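Local coordinates for protein putative peptidase (Bacteroides fragilis, PDB 5DYN) that forms the C-terminal part of a clostripain-family cysteine protease that probably cleaves and activates the Bacteroides fragilis toxin, at residues B[54-59]-B[202-207]; B[85-90]-B[185-190]; B[145-148]-B[154-157]; B[159-164]-B[179-184]. All blocks are in the same frame, centred on the assembly; numbering follows the deposited sequence.

Overall arrangement
The four contacts run through one alpha/beta domain of the clostripain family. Along the chain 54-59 and 85-90 come first, then 145-157, 159-184, 185-190 and 202-207. Interactions 1 and 2 share the five-stranded mixed sheet, whose neighbouring strands 185-196 and 200-203 each take part; their centres lie about 11 Å apart, and Met204 of one packs on Ser190 of the other. Interaction 3, centred about 10 Å from interaction 1, closes a small loop whose Tyr148 reaches both Thr56 and Asp159. In interaction 4 helices 160-167 and 172-182 pack together, and residues 179-184 lead directly into 185-190. The Met204-Ser190, Thr56-Tyr148 and Tyr148-Asp159 contacts join loops, sheet and helices into one continuous body.

Interaction 1 (B[54-59]-B[202-207]); sequences SPTEIP and FTMNQD. With NA (sodium ion), chain I; NA (sodium ion), chain J.
Thr56 meets Phe202 and Met204 with its two branches. Its OG1 approaches the far end of the phenyl ring obliquely, 3.5 Å from Phe202 CZ. The methyl CG2 meets the methionine tip to tip, 4.0 Å from Met204 CE. OG1 lies opposite the backbone N of Thr56 (chi1 -180°) and CG2 between that N and the carbonyl carbon, while the Met204 chain curls at chi2 and chi3 and brings its terminal methyl round to the threonine. All three residues are buried.

Next comes the backbone of the loop after strand 50-53. Ser54 OG accepts from Thr56 N at 3.1 Å with an N-H...O angle of 148°, an ST turn that fixes the bend just before Thr56. Between them, Pro55 O binds a sodium ion at 2.6 Å, with Phe34 O and Ser212 OG completing its protein ligands. On the other segment, Asp207 OD1 holds a different sodium at 2.7 Å, together with Gly144 O. Further along 54-59, the carboxylate of Glu57 bonds to Ser196 OG and Ala197 N, tying the loop to the end of strand 185-196 and the turn that follows.

The hydroxyl of Thr56 donates to Tyr148 O. This third-party bond satisfies the polar branch, and the threonine therefore meets strand 200-203 and the residues after it through van der Waals contact; the Tyr148 carbonyl probably holds the hydroxyl's rotation, while the ST turn braces the backbone.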
# COMPACT_ATOMS: atom_id res chain seq x y z
N SER B 54 3.57 0.29 -3.34
CA SER B 54 4.38 -0.45 -4.30
C SER B 54 3.92 -1.89 -4.34
O SER B 54 3.56 -2.45 -3.31
CB SER B 54 5.86 -0.38 -3.94
OG SER B 54 6.64 -1.17 -4.82
N PRO B 55 3.93 -2.50 -5.53
CA PRO B 55 3.63 -3.93 -5.63
C PRO B 55 4.77 -4.77 -5.07
O PRO B 55 4.58 -5.94 -4.72
CB PRO B 55 3.46 -4.15 -7.14
CG PRO B 55 4.30 -3.09 -7.76
CD PRO B 55 4.19 -1.89 -6.85
N THR B 56 5.95 -4.17 -4.97
CA THR B 56 7.12 -4.84 -4.43
C THR B 56 7.58 -4.16 -3.14
O THR B 56 6.77 -3.54 -2.44
CB THR B 56 8.27 -4.88 -5.47
OG1 THR B 56 9.40 -5.56 -4.91
CG2 THR B 56 8.67 -3.46 -5.89
N GLU B 57 8.86 -4.27 -2.82
CA GLU B 57 9.37 -3.74 -1.56
C GLU B 57 9.52 -2.21 -1.56
O GLU B 57 9.92 -1.61 -2.56
CB GLU B 57 10.72 -4.38 -1.23
CG GLU B 57 10.65 -5.89 -1.11
CD GLU B 57 11.99 -6.52 -0.82
OE1 GLU B 57 12.67 -6.07 0.12
OE2 GLU B 57 12.36 -7.47 -1.54
N ILE B 58 9.17 -1.61 -0.43
CA ILE B 58 9.31 -0.17 -0.21
C ILE B 58 10.62 0.13 0.51
O ILE B 58 10.97 -0.55 1.48
CB ILE B 58 8.11 0.38 0.60
CG1 ILE B 58 6.90 0.62 -0.31
CG2 ILE B 58 8.48 1.67 1.33
CD1 ILE B 58 7.12 1.73 -1.31
N PRO B 59 11.37 1.14 0.04
CA PRO B 59 12.62 1.56 0.68
C PRO B 59 12.43 1.90 2.16
O PRO B 59 11.41 2.49 2.52
CB PRO B 59 13.01 2.82 -0.11
CG PRO B 59 12.38 2.64 -1.44
CD PRO B 59 11.08 1.92 -1.18
N PHE B 202 17.26 -5.64 -8.31
CA PHE B 202 16.60 -6.52 -9.27
C PHE B 202 15.91 -5.70 -10.35
O PHE B 202 15.48 -4.58 -10.10
CB PHE B 202 15.60 -7.44 -8.56
CG PHE B 202 14.40 -6.73 -8.00
CD1 PHE B 202 14.48 -6.08 -6.78
CD2 PHE B 202 13.20 -6.73 -8.68
CE1 PHE B 202 13.37 -5.43 -6.25
CE2 PHE B 202 12.09 -6.08 -8.16
CZ PHE B 202 12.18 -5.43 -6.95
N THR B 203 15.82 -6.27 -11.55
CA THR B 203 15.22 -5.57 -12.68
C THR B 203 13.69 -5.51 -12.58
O THR B 203 13.03 -6.51 -12.31
CB THR B 203 15.61 -6.24 -14.02
OG1 THR B 203 17.04 -6.30 -14.13
CG2 THR B 203 15.05 -5.46 -15.20
N MET B 204 13.15 -4.32 -12.80
CA MET B 204 11.71 -4.15 -12.93
C MET B 204 11.33 -4.21 -14.40
O MET B 204 11.63 -3.29 -15.16
CB MET B 204 11.26 -2.82 -12.32
CG MET B 204 9.78 -2.54 -12.47
SD MET B 204 8.78 -3.66 -11.47
CE MET B 204 9.20 -3.10 -9.82
N ASN B 205 10.68 -5.30 -14.80
CA ASN B 205 10.27 -5.49 -16.19
C ASN B 205 9.48 -4.30 -16.74
O ASN B 205 8.62 -3.75 -16.06
CB ASN B 205 9.45 -6.77 -16.34
CG ASN B 205 10.27 -8.02 -16.11
OD1 ASN B 205 11.47 -7.94 -15.86
ND2 ASN B 205 9.63 -9.18 -16.19
N GLN B 206 9.81 -3.91 -17.96
CA GLN B 206 9.27 -2.69 -18.55
C GLN B 206 7.79 -2.83 -18.90
O GLN B 206 7.11 -1.83 -19.11
CB GLN B 206 10.07 -2.30 -19.79
CG GLN B 206 11.53 -1.92 -19.50
CD GLN B 206 11.65 -0.72 -18.56
OE1 GLN B 206 10.90 0.24 -18.67
NE2 GLN B 206 12.61 -0.79 -17.64
N ASP B 207 7.29 -4.06 -18.96
CA ASP B 207 5.89 -4.29 -19.30
C ASP B 207 5.03 -4.55 -18.07
O ASP B 207 3.83 -4.83 -18.19
CB ASP B 207 5.76 -5.46 -20.29
CG ASP B 207 6.41 -6.74 -19.79
OD1 ASP B 207 6.82 -6.79 -18.61
OD2 ASP B 207 6.50 -7.70 -20.58
NA NA I . 7.00 -9.07 -17.18
NA NA J . 2.26 -6.77 -3.78

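Interaction 2 (B[85-90]-B[185-190]); sequences CYYDYY and MVYWKS. With NA (sodium ion), chain F.
Tyr87 lays its ring flat against Lys189, whose CB sits 3.7 Å from the ring centroid and only 5° off the normal, a CH-pi contact over the middle of one face. The lysine chain then folds back on itself: with bends at both chi2 and chi3, CE returns to the same ring, 3.6 Å from Tyr87 CE2. An exposed side chain is thereby laid along the aromatic surface through its methylenes.

Tyr87 gains its reach from an extended first torsion (chi1 174°), CG lying opposite the backbone N, which carries the ring off the helix and across to the strand. Tyr187 is turned likewise but crosses it at about a right angle, bringing its hydroxyl to the root of the other side chain, with Tyr187 OH 3.4 Å from Tyr87 CB. The Tyr187 side chain also touches Leu80, Ala83 and Ser84, earlier on the same helix as Tyr87.

Helix 78-92 here covers strand 185-196 of the five-stranded mixed sheet, as helices do in alpha/beta sandwich proteins. The short axes are 9.0 Å apart and nearly parallel. A classic beta bulge, Val186 and Tyr187 opposite Val113, includes Tyr187 itself, and Lys189 and Ser190 follow it.

Ser190 contributes backbone, since its CB points away from the helix. Ser190 N comes within 3.5 Å of Tyr87 CE1, oblique to the ring, and Tyr87 OH donates a weak bond of 3.5 Å to Ser190 O. Farther along the helix, Tyr90 O binds a sodium ion at 3.0 Å, with Trp105 O as a second ligand.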
# COMPACT_ATOMS: atom_id res chain seq x y z
N CYS B 85 5.71 12.60 -6.38
CA CYS B 85 6.69 13.11 -5.42
C CYS B 85 7.58 11.99 -4.91
O CYS B 85 8.81 12.11 -4.90
CB CYS B 85 6.00 13.79 -4.24
SG CYS B 85 5.40 15.45 -4.58
N TYR B 86 6.95 10.91 -4.47
CA TYR B 86 7.64 9.72 -3.98
C TYR B 86 8.64 9.24 -5.03
O TYR B 86 9.81 9.00 -4.73
CB TYR B 86 6.65 8.61 -3.67
CG TYR B 86 7.14 7.55 -2.70
CD1 TYR B 86 6.37 7.18 -1.60
CD2 TYR B 86 8.38 6.95 -2.87
CE1 TYR B 86 6.82 6.21 -0.72
CE2 TYR B 86 8.83 5.98 -1.99
CZ TYR B 86 8.05 5.62 -0.91
OH TYR B 86 8.50 4.67 -0.04
N TYR B 87 8.17 9.11 -6.27
CA TYR B 87 8.99 8.58 -7.35
C TYR B 87 10.13 9.52 -7.74
O TYR B 87 11.28 9.08 -7.86
CB TYR B 87 8.14 8.28 -8.58
CG TYR B 87 8.99 7.85 -9.77
CD1 TYR B 87 9.53 6.58 -9.83
CD2 TYR B 87 9.27 8.74 -10.80
CE1 TYR B 87 10.31 6.18 -10.89
CE2 TYR B 87 10.06 8.35 -11.87
CZ TYR B 87 10.57 7.07 -11.91
OH TYR B 87 11.35 6.67 -12.97
N ASP B 88 9.81 10.79 -7.97
CA ASP B 88 10.79 11.77 -8.44
C ASP B 88 11.99 11.87 -7.51
O ASP B 88 13.12 12.06 -7.97
CB ASP B 88 10.15 13.15 -8.61
CG ASP B 88 9.25 13.23 -9.83
OD1 ASP B 88 9.45 12.43 -10.78
OD2 ASP B 88 8.34 14.09 -9.85
N TYR B 89 11.74 11.75 -6.21
CA TYR B 89 12.80 11.83 -5.21
C TYR B 89 13.83 10.73 -5.39
O TYR B 89 15.04 10.99 -5.40
CB TYR B 89 12.21 11.76 -3.81
CG TYR B 89 13.21 11.99 -2.70
CD1 TYR B 89 13.47 13.27 -2.23
CD2 TYR B 89 13.90 10.93 -2.13
CE1 TYR B 89 14.38 13.50 -1.22
CE2 TYR B 89 14.82 11.14 -1.11
CZ TYR B 89 15.06 12.43 -0.67
OH TYR B 89 15.97 12.65 0.34
N TYR B 90 13.36 9.50 -5.52
CA TYR B 90 14.25 8.35 -5.59
C TYR B 90 14.85 8.18 -6.98
O TYR B 90 15.91 7.57 -7.13
CB TYR B 90 13.52 7.08 -5.17
CG TYR B 90 13.32 6.94 -3.68
CD1 TYR B 90 14.26 6.29 -2.89
CD2 TYR B 90 12.19 7.45 -3.06
CE1 TYR B 90 14.08 6.16 -1.53
CE2 TYR B 90 12.00 7.32 -1.70
CZ TYR B 90 12.95 6.68 -0.94
OH TYR B 90 12.77 6.55 0.42
N MET B 185 -5.10 1.25 -13.00
CA MET B 185 -3.81 1.88 -12.71
C MET B 185 -3.70 3.24 -13.39
O MET B 185 -3.50 3.32 -14.60
CB MET B 185 -2.66 0.97 -13.12
CG MET B 185 -2.67 -0.37 -12.43
SD MET B 185 -2.87 -0.20 -10.64
CE MET B 185 -1.32 0.59 -10.20
N VAL B 186 -3.85 4.30 -12.61
CA VAL B 186 -3.78 5.65 -13.14
C VAL B 186 -2.36 6.21 -13.05
O VAL B 186 -2.04 7.23 -13.67
CB VAL B 186 -4.74 6.59 -12.39
CG1 VAL B 186 -6.18 6.15 -12.61
CG2 VAL B 186 -4.41 6.61 -10.90
N TYR B 187 -1.51 5.54 -12.29
CA TYR B 187 -0.10 5.92 -12.18
C TYR B 187 0.76 4.69 -11.96
O TYR B 187 0.43 3.82 -11.16
CB TYR B 187 0.10 6.92 -11.03
CG TYR B 187 1.53 7.43 -10.90
CD1 TYR B 187 2.49 6.70 -10.21
CD2 TYR B 187 1.90 8.64 -11.46
CE1 TYR B 187 3.79 7.16 -10.10
CE2 TYR B 187 3.20 9.12 -11.35
CZ TYR B 187 4.14 8.37 -10.66
OH TYR B 187 5.43 8.83 -10.54
N TRP B 188 1.88 4.63 -12.68
CA TRP B 188 2.86 3.57 -12.49
C TRP B 188 4.21 4.00 -13.05
O TRP B 188 4.39 4.08 -14.26
CB TRP B 188 2.40 2.27 -13.14
CG TRP B 188 3.44 1.18 -13.15
CD1 TRP B 188 3.92 0.52 -14.24
CD2 TRP B 188 4.14 0.64 -12.01
NE1 TRP B 188 4.87 -0.40 -13.86
CE2 TRP B 188 5.02 -0.35 -12.50
CE3 TRP B 188 4.10 0.89 -10.64
CZ2 TRP B 188 5.85 -1.09 -11.66
CZ3 TRP B 188 4.93 0.15 -9.81
CH2 TRP B 188 5.79 -0.83 -10.32
N LYS B 189 5.14 4.29 -12.15
CA LYS B 189 6.48 4.68 -12.53
C LYS B 189 7.50 3.89 -11.73
O LYS B 189 7.29 3.61 -10.54
CB LYS B 189 6.70 6.18 -12.33
CG LYS B 189 5.90 7.06 -13.27
CD LYS B 189 6.51 7.06 -14.66
CE LYS B 189 7.87 7.73 -14.65
NZ LYS B 189 8.44 7.86 -16.02
N SER B 190 8.59 3.51 -12.38
CA SER B 190 9.64 2.75 -11.72
C SER B 190 11.00 3.04 -12.33
O SER B 190 11.12 3.24 -13.54
CB SER B 190 9.36 1.25 -11.80
OG SER B 190 10.40 0.52 -11.18
NA NA F . 17.68 5.89 -5.46

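Interaction 3 (B[145-148]-B[154-157]); sequences VMCY and KQYY
Tyr148 N donates to Tyr157 O across 2.8 Å, the hydrogen bond between the two segments. It is short but bent: the N-H...O angle is 136°, and the donor stands 24° out of the carbonyl plane. The contact is tight here, for Cys147 SG, directed away from its own backbone N (chi1 -174°), comes to 3.6 Å from the same Tyr157 O. The CB atoms of Tyr148 and Tyr157, 4.2 Å apart, add ordinary packing. Beyond those carbons the two rings diverge. The ring of Tyr157 leads away from the other arm to stack on Phe34, and its hydroxyl bonds to Glu120 of the other peptidase chain of the assembly, so this side of the loop also reaches the chain interface.

The looser side lies at 154-156, whose residues are partly exposed. Gln155, with a left-handed backbone conformation, brings CB 4.2 Å from Cys147 SG, while the rest of its extended side chain runs on past the contact. Neighbours in sequence cover each other's rings: Tyr156 CB sits over the centre of the Tyr157 ring, and Lys154 CB covers the rim of one face of the Tyr156 ring. The extended Lys154 chain turns at its last torsion, and NZ donates to Tyr156 OH at 3.2 Å. Tyr156 N bonds to Asp149 OD2, which helps to close the loop.

Tyr148 OH bonds to both Asp159 OD1 and Gly210 N, Met146 pairs through its backbone with Asp159, and Val145 packs on helix 160-167. The loop is thus set between that helix, strand 158-159 and the partner strand 212-213.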
# COMPACT_ATOMS: atom_id res chain seq x y z
N VAL B 145 6.66 -13.28 -16.77
CA VAL B 145 5.71 -12.61 -15.88
C VAL B 145 6.46 -12.03 -14.69
O VAL B 145 6.95 -12.78 -13.84
CB VAL B 145 4.62 -13.57 -15.37
CG1 VAL B 145 3.65 -12.83 -14.45
CG2 VAL B 145 3.87 -14.20 -16.54
N MET B 146 6.54 -10.71 -14.63
CA MET B 146 7.27 -10.01 -13.58
C MET B 146 6.86 -10.49 -12.20
O MET B 146 5.67 -10.54 -11.88
CB MET B 146 7.05 -8.50 -13.67
CG MET B 146 7.70 -7.72 -12.53
SD MET B 146 9.50 -7.87 -12.53
CE MET B 146 9.92 -7.06 -10.98
N CYS B 147 7.85 -10.86 -11.40
CA CYS B 147 7.61 -11.25 -10.02
C CYS B 147 8.12 -10.15 -9.10
O CYS B 147 9.31 -9.85 -9.09
CB CYS B 147 8.31 -12.57 -9.70
SG CYS B 147 7.95 -13.22 -8.05
N TYR B 148 7.20 -9.54 -8.35
CA TYR B 148 7.56 -8.45 -7.44
C TYR B 148 8.17 -8.98 -6.14
O TYR B 148 8.71 -8.22 -5.35
CB TYR B 148 6.33 -7.60 -7.11
CG TYR B 148 5.70 -6.91 -8.29
CD1 TYR B 148 6.38 -5.92 -9.00
CD2 TYR B 148 4.41 -7.23 -8.70
CE1 TYR B 148 5.81 -5.28 -10.08
CE2 TYR B 148 3.82 -6.60 -9.78
CZ TYR B 148 4.52 -5.63 -10.47
OH TYR B 148 3.93 -5.00 -11.54
N LYS B 154 9.29 -17.69 -1.24
CA LYS B 154 7.93 -17.19 -1.10
C LYS B 154 7.30 -16.86 -2.46
O LYS B 154 6.33 -17.49 -2.87
CB LYS B 154 7.90 -15.96 -0.19
CG LYS B 154 8.26 -16.27 1.25
CD LYS B 154 8.17 -15.03 2.13
CE LYS B 154 8.59 -15.34 3.56
NZ LYS B 154 7.84 -16.51 4.09
N GLN B 155 7.87 -15.87 -3.15
CA GLN B 155 7.41 -15.48 -4.48
C GLN B 155 5.90 -15.26 -4.52
O GLN B 155 5.19 -15.81 -5.37
CB GLN B 155 7.82 -16.53 -5.52
CG GLN B 155 9.33 -16.74 -5.61
CD GLN B 155 9.74 -17.62 -6.78
OE1 GLN B 155 9.58 -18.84 -6.74
NE2 GLN B 155 10.27 -17.01 -7.82
N TYR B 156 5.40 -14.44 -3.59
CA TYR B 156 3.97 -14.24 -3.41
C TYR B 156 3.31 -13.42 -4.51
O TYR B 156 2.18 -13.70 -4.90
CB TYR B 156 3.71 -13.54 -2.07
CG TYR B 156 4.05 -14.34 -0.84
CD1 TYR B 156 4.15 -15.72 -0.89
CD2 TYR B 156 4.26 -13.70 0.38
CE1 TYR B 156 4.45 -16.45 0.25
CE2 TYR B 156 4.56 -14.42 1.52
CZ TYR B 156 4.66 -15.79 1.45
OH TYR B 156 4.97 -16.50 2.59
N TYR B 157 4.01 -12.40 -4.99
CA TYR B 157 3.37 -11.38 -5.81
C TYR B 157 3.88 -11.33 -7.24
O TYR B 157 5.07 -11.10 -7.48
CB TYR B 157 3.55 -10.01 -5.14
CG TYR B 157 3.38 -10.05 -3.64
CD1 TYR B 157 2.11 -10.09 -3.07
CD2 TYR B 157 4.48 -10.06 -2.80
CE1 TYR B 157 1.95 -10.13 -1.70
CE2 TYR B 157 4.33 -10.10 -1.43
CZ TYR B 157 3.07 -10.14 -0.88
OH TYR B 157 2.91 -10.18 0.48

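Interaction 4 (B[159-164]-B[179-184]); sequences DLDRFI and EAFDKV. With NA (sodium ion), chain H.
Phe181 packs against Leu160 and Asp161, joining helices 160-167, N-capped by Asp159, and 172-182, which follow one another in the chain. Before the phenylalanine comes Ala180, whose O binds a sodium ion at 2.6 Å, as does Glu118 OE1. Phe181 itself carries the contact. Its CG stands opposite the backbone N (chi1 -180°), which projects the ring out of the helix to the start of its neighbour. Asp161 CB lies over one face, 4.0 Å from Phe181 CE2. Leu160 slides past in the opposite direction and comes obliquely to the ring, its CD2 4.1 Å from Phe181 CE1. Leu122 of helix 119-127 packs on the phenylalanine too, which links a third helix to the pair.

Asp182 does not touch the first segment; its OD1 lies 6.1 Å from Asp161 OD1, a separation at which the like charges would probably feel each other. Each has other company, Asp182 in a salt bridge with Arg178, and Asp161 bonded to Tyr174 OH through OD1 and paired with Lys209 through OD2. Val184 N bonds back to Phe181 O at 2.9 Å, and the chain passes into strand 185-196.

Within 159-164, Arg162 steadies the first turn of helix 160-167. Its backbone N meets Asp159 OD2 at 2.9 Å, the capping bond. Its guanidinium grips Asp161 side-on, NE and NH2 converging on one oxygen from the same face of the carboxylate: Arg162 NE at 3.0 Å and Arg162 NH2 at 3.1 Å from Asp161 OD2.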
# COMPACT_ATOMS: atom_id res chain seq x y z
N ASP B 159 2.91 -9.77 -11.36
CA ASP B 159 2.16 -8.74 -12.06
C ASP B 159 0.88 -9.32 -12.65
O ASP B 159 0.92 -10.27 -13.43
CB ASP B 159 3.02 -8.10 -13.15
CG ASP B 159 2.31 -6.97 -13.85
OD1 ASP B 159 2.25 -5.86 -13.27
OD2 ASP B 159 1.80 -7.18 -14.97
N LEU B 160 -0.25 -8.73 -12.28
CA LEU B 160 -1.56 -9.23 -12.71
C LEU B 160 -1.73 -9.18 -14.22
O LEU B 160 -2.17 -10.16 -14.84
CB LEU B 160 -2.68 -8.43 -12.03
CG LEU B 160 -4.10 -8.73 -12.50
CD1 LEU B 160 -4.50 -10.15 -12.15
CD2 LEU B 160 -5.09 -7.74 -11.91
N ASP B 161 -1.38 -8.05 -14.82
CA ASP B 161 -1.55 -7.86 -16.25
C ASP B 161 -0.74 -8.86 -17.07
O ASP B 161 -1.24 -9.45 -18.03
CB ASP B 161 -1.17 -6.44 -16.65
CG ASP B 161 -1.13 -6.25 -18.16
OD1 ASP B 161 -2.21 -6.03 -18.75
OD2 ASP B 161 -0.03 -6.33 -18.74
N ARG B 162 0.52 -9.06 -16.69
CA ARG B 162 1.38 -9.98 -17.42
C ARG B 162 0.94 -11.43 -17.23
O ARG B 162 1.13 -12.26 -18.12
CB ARG B 162 2.84 -9.81 -16.97
CG ARG B 162 3.46 -8.49 -17.39
CD ARG B 162 3.62 -8.39 -18.90
NE ARG B 162 2.41 -7.91 -19.56
CZ ARG B 162 2.25 -7.84 -20.88
NH1 ARG B 162 3.22 -8.23 -21.69
NH2 ARG B 162 1.11 -7.39 -21.38
N PHE B 163 0.33 -11.72 -16.09
CA PHE B 163 -0.20 -13.05 -15.82
C PHE B 163 -1.41 -13.36 -16.71
O PHE B 163 -1.51 -14.45 -17.27
CB PHE B 163 -0.57 -13.20 -14.35
CG PHE B 163 -1.34 -14.45 -14.04
CD1 PHE B 163 -0.75 -15.70 -14.18
CD2 PHE B 163 -2.65 -14.38 -13.60
CE1 PHE B 163 -1.47 -16.85 -13.90
CE2 PHE B 163 -3.37 -15.53 -13.31
CZ PHE B 163 -2.78 -16.77 -13.47
N ILE B 164 -2.33 -12.40 -16.82
CA ILE B 164 -3.49 -12.57 -17.68
C ILE B 164 -3.03 -12.67 -19.13
O ILE B 164 -3.58 -13.45 -19.92
CB ILE B 164 -4.51 -11.42 -17.52
CG1 ILE B 164 -4.99 -11.32 -16.08
CG2 ILE B 164 -5.72 -11.63 -18.43
CD1 ILE B 164 -5.73 -12.55 -15.59
N GLU B 179 -8.82 -3.68 -21.39
CA GLU B 179 -9.65 -2.48 -21.40
C GLU B 179 -10.12 -2.13 -19.99
O GLU B 179 -10.13 -0.97 -19.59
CB GLU B 179 -10.86 -2.66 -22.33
CG GLU B 179 -10.51 -2.67 -23.81
CD GLU B 179 -11.73 -2.69 -24.70
OE1 GLU B 179 -12.66 -3.49 -24.44
OE2 GLU B 179 -11.77 -1.90 -25.67
N ALA B 180 -10.52 -3.16 -19.25
CA ALA B 180 -11.01 -2.97 -17.89
C ALA B 180 -9.87 -2.63 -16.93
O ALA B 180 -10.05 -1.86 -15.99
CB ALA B 180 -11.74 -4.20 -17.41
N PHE B 181 -8.69 -3.19 -17.19
CA PHE B 181 -7.54 -2.97 -16.32
C PHE B 181 -6.95 -1.58 -16.52
O PHE B 181 -6.45 -0.97 -15.58
CB PHE B 181 -6.46 -4.03 -16.57
CG PHE B 181 -5.24 -3.86 -15.70
CD1 PHE B 181 -5.24 -4.32 -14.39
CD2 PHE B 181 -4.10 -3.25 -16.20
CE1 PHE B 181 -4.12 -4.16 -13.59
CE2 PHE B 181 -2.98 -3.08 -15.40
CZ PHE B 181 -2.99 -3.55 -14.10
N ASP B 182 -7.01 -1.09 -17.76
CA ASP B 182 -6.48 0.24 -18.08
C ASP B 182 -7.13 1.33 -17.23
O ASP B 182 -6.53 2.38 -16.99
CB ASP B 182 -6.69 0.55 -19.56
CG ASP B 182 -5.66 -0.12 -20.45
OD1 ASP B 182 -4.59 -0.51 -19.93
OD2 ASP B 182 -5.91 -0.25 -21.67
N LYS B 183 -8.34 1.07 -16.76
CA LYS B 183 -9.09 2.04 -15.97
C LYS B 183 -8.71 2.00 -14.48
O LYS B 183 -9.21 2.79 -13.69
CB LYS B 183 -10.59 1.79 -16.12
CG LYS B 183 -11.12 1.99 -17.53
CD LYS B 183 -12.43 1.26 -17.73
CE LYS B 183 -13.35 2.00 -18.69
NZ LYS B 183 -14.75 1.51 -18.58
N VAL B 184 -7.82 1.08 -14.11
CA VAL B 184 -7.48 0.88 -12.71
C VAL B 184 -6.19 1.60 -12.33
O VAL B 184 -6.19 2.45 -11.44
CB VAL B 184 -7.34 -0.61 -12.37
CG1 VAL B 184 -6.94 -0.79 -10.91
CG2 VAL B 184 -8.65 -1.34 -12.66
NA NA H . -12.34 -1.32 -14.90